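Local coordinates for COPII coat assembly protein SEC16 (Saccharomyces cerevisiae, PDB 3MZK), which helps initiate assembly of the COPII coat that forms transport vesicles at the endoplasmic reticulum and selects their cargo, and also takes part in autophagy, at residues K24-V29 with Q46-T51. Residues are numbered along the deposited sequence; the frame is centred on the assembly and turned at random.
Sequences KVVYAV and QEIKVT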
loop_
_atom_site.group_PDB
_atom_site.type_symbol
_atom_site.label_atom_id
_atom_site.label_comp_id
_atom_site.label_asym_id
_atom_site.label_seq_id
_atom_site.Cartn_x
_atom_site.Cartn_y
_atom_site.Cartn_z
ATOM N N LYS B 24 -49.056 25.960 -28.335
ATOM C CA LYS B 24 -49.732 25.942 -29.616
ATOM C C LYS B 24 -48.688 26.105 -30.709
ATOM O O LYS B 24 -47.564 26.531 -30.456
ATOM C CB LYS B 24 -50.750 27.081 -29.711
ATOM C CG LYS B 24 -51.913 27.008 -28.731
ATOM C CD LYS B 24 -52.908 28.108 -29.078
ATOM C CE LYS B 24 -54.096 28.175 -28.135
ATOM N NZ LYS B 24 -54.995 29.306 -28.532
ATOM N N VAL B 25 -49.059 25.775 -31.931
ATOM C CA VAL B 25 -48.165 25.980 -33.052
ATOM C C VAL B 25 -48.950 26.608 -34.201
ATOM O O VAL B 25 -50.158 26.415 -34.308
ATOM C CB VAL B 25 -47.492 24.642 -33.445
ATOM C CG1 VAL B 25 -47.516 24.412 -34.941
ATOM C CG2 VAL B 25 -46.070 24.593 -32.908
ATOM N N VAL B 26 -48.273 27.380 -35.043
ATOM C CA VAL B 26 -48.882 27.936 -36.254
ATOM C C VAL B 26 -48.074 27.479 -37.444
ATOM O O VAL B 26 -46.843 27.591 -37.439
ATOM C CB VAL B 26 -48.827 29.476 -36.286
ATOM C CG1 VAL B 26 -49.654 30.012 -37.458
ATOM C CG2 VAL B 26 -49.327 30.052 -34.993
ATOM N N TYR B 27 -48.749 26.987 -38.473
ATOM C CA TYR B 27 -48.047 26.665 -39.709
ATOM C C TYR B 27 -48.899 26.901 -40.943
ATOM O O TYR B 27 -50.119 27.021 -40.860
ATOM C CB TYR B 27 -47.525 25.227 -39.695
ATOM C CG TYR B 27 -48.610 24.187 -39.630
ATOM C CD1 TYR B 27 -49.168 23.664 -40.785
ATOM C CD2 TYR B 27 -49.084 23.738 -38.416
ATOM C CE1 TYR B 27 -50.168 22.715 -40.728
ATOM C CE2 TYR B 27 -50.085 22.793 -38.347
ATOM C CZ TYR B 27 -50.621 22.283 -39.504
ATOM O OH TYR B 27 -51.613 21.338 -39.431
ATOM N N ALA B 28 -48.233 26.982 -42.087
ATOM C CA ALA B 28 -48.900 27.077 -43.376
ATOM C C ALA B 28 -48.086 26.276 -44.368
ATOM O O ALA B 28 -46.863 26.396 -44.427
ATOM C CB ALA B 28 -49.020 28.524 -43.822
ATOM N N VAL B 29 -48.759 25.433 -45.132
ATOM C CA VAL B 29 -48.068 24.598 -46.094
ATOM C C VAL B 29 -48.730 24.785 -47.445
ATOM O O VAL B 29 -49.900 24.439 -47.615
ATOM C CB VAL B 29 -48.088 23.120 -45.677
ATOM C CG1 VAL B 29 -47.213 22.302 -46.611
ATOM C CG2 VAL B 29 -47.602 22.988 -44.246
ATOM N N GLN B 46 -54.439 30.517 -49.464
ATOM C CA GLN B 46 -53.533 29.706 -48.659
ATOM C C GLN B 46 -53.933 29.672 -47.182
ATOM O O GLN B 46 -54.088 30.721 -46.553
ATOM C CB GLN B 46 -52.114 30.239 -48.786
ATOM C CG GLN B 46 -51.206 29.793 -47.668
ATOM C CD GLN B 46 -50.875 28.329 -47.757
ATOM O OE1 GLN B 46 -51.674 27.472 -47.379
ATOM N NE2 GLN B 46 -49.688 28.027 -48.260
ATOM N N GLU B 47 -54.072 28.469 -46.625
ATOM C CA GLU B 47 -54.616 28.306 -45.274
ATOM C C GLU B 47 -53.583 28.373 -44.153
ATOM O O GLU B 47 -52.515 27.773 -44.227
ATOM C CB GLU B 47 -55.421 27.010 -45.158
ATOM C CG GLU B 47 -56.754 27.036 -45.888
ATOM C CD GLU B 47 -57.561 25.769 -45.663
ATOM O OE1 GLU B 47 -58.791 25.785 -45.903
ATOM O OE2 GLU B 47 -56.959 24.755 -45.244
ATOM N N ILE B 48 -53.929 29.107 -43.105
ATOM C CA ILE B 48 -53.125 29.150 -41.898
ATOM C C ILE B 48 -53.793 28.321 -40.798
ATOM O O ILE B 48 -54.998 28.432 -40.574
ATOM C CB ILE B 48 -52.935 30.598 -41.443
ATOM C CG1 ILE B 48 -52.185 31.375 -42.515
ATOM C CG2 ILE B 48 -52.169 30.658 -40.142
ATOM C CD1 ILE B 48 -52.110 32.836 -42.218
ATOM N N LYS B 49 -53.015 27.480 -40.124
ATOM C CA LYS B 49 -53.561 26.605 -39.083
ATOM C C LYS B 49 -52.881 26.789 -37.734
ATOM O O LYS B 49 -51.672 27.002 -37.638
ATOM C CB LYS B 49 -53.490 25.130 -39.501
ATOM C CG LYS B 49 -54.251 24.841 -40.775
ATOM C CD LYS B 49 -54.075 23.416 -41.254
ATOM C CE LYS B 49 -54.714 23.248 -42.628
ATOM N NZ LYS B 49 -54.896 21.823 -43.018
ATOM N N VAL B 50 -53.685 26.695 -36.687
ATOM C CA VAL B 50 -53.190 26.804 -35.329
ATOM C C VAL B 50 -53.655 25.603 -34.529
ATOM O O VAL B 50 -54.835 25.464 -34.225
ATOM C CB VAL B 50 -53.685 28.089 -34.665
ATOM C CG1 VAL B 50 -53.344 28.088 -33.183
ATOM C CG2 VAL B 50 -53.084 29.291 -35.375
ATOM N N THR B 51 -52.717 24.725 -34.205
ATOM C CA THR B 51 -53.040 23.509 -33.479
ATOM C C THR B 51 -52.124 23.313 -32.275
ATOM O O THR B 51 -50.986 23.789 -32.263
ATOM C CB THR B 51 -52.944 22.278 -34.388
ATOM O OG1 THR B 51 -53.074 21.093 -33.594
ATOM C CG2 THR B 51 -51.615 22.247 -35.095
#
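Tyr-27 and Lys-49 form an antiparallel hydrogen-bonded pair, with Tyr-27 N to Lys-49 O and Lys-49 N to Tyr-27 O both 3.0 Å, and Val-25 with Thr-51 repeats the pattern; the N-to-C directions of strand segments 24-28 and 48-51 differ by 163°. Between these two pairs Val-26 and Val-50 make the non-hydrogen-bonded pair, Val-26 CG2 lying 3.9 Å from Val-50 CG2, while Val-26 CG1 meets Ile-48 CG2 at 3.7 Å. On the opposite face, the Tyr-27 ring has Lys-49 CB 4.0 Å above its plane, offset toward the rim. Thr-51 CG2 meets the ring's edge in plane, 3.6 Å from CE2. Past the paired residues, the Gln-46 side chain bends at chi2 (71°) until its amide lies against the Val-29 backbone; an alanine here would probably leave that backbone without this cover. Within this chain strand 24-28 is the middle of three, bonded also to strand 16-19. Residues 48-50 pair with a strand of another protein's chain; Lys-24 NZ hydrogen-bonds to that chain's backbone and Lys-49 NZ to one of its polar side chains. Backbone bonds and apolar packing thus join two strands of the Sec16 mid-region, while outer-strand pairing and both lysine ammonium groups extend the contacts into the other protein.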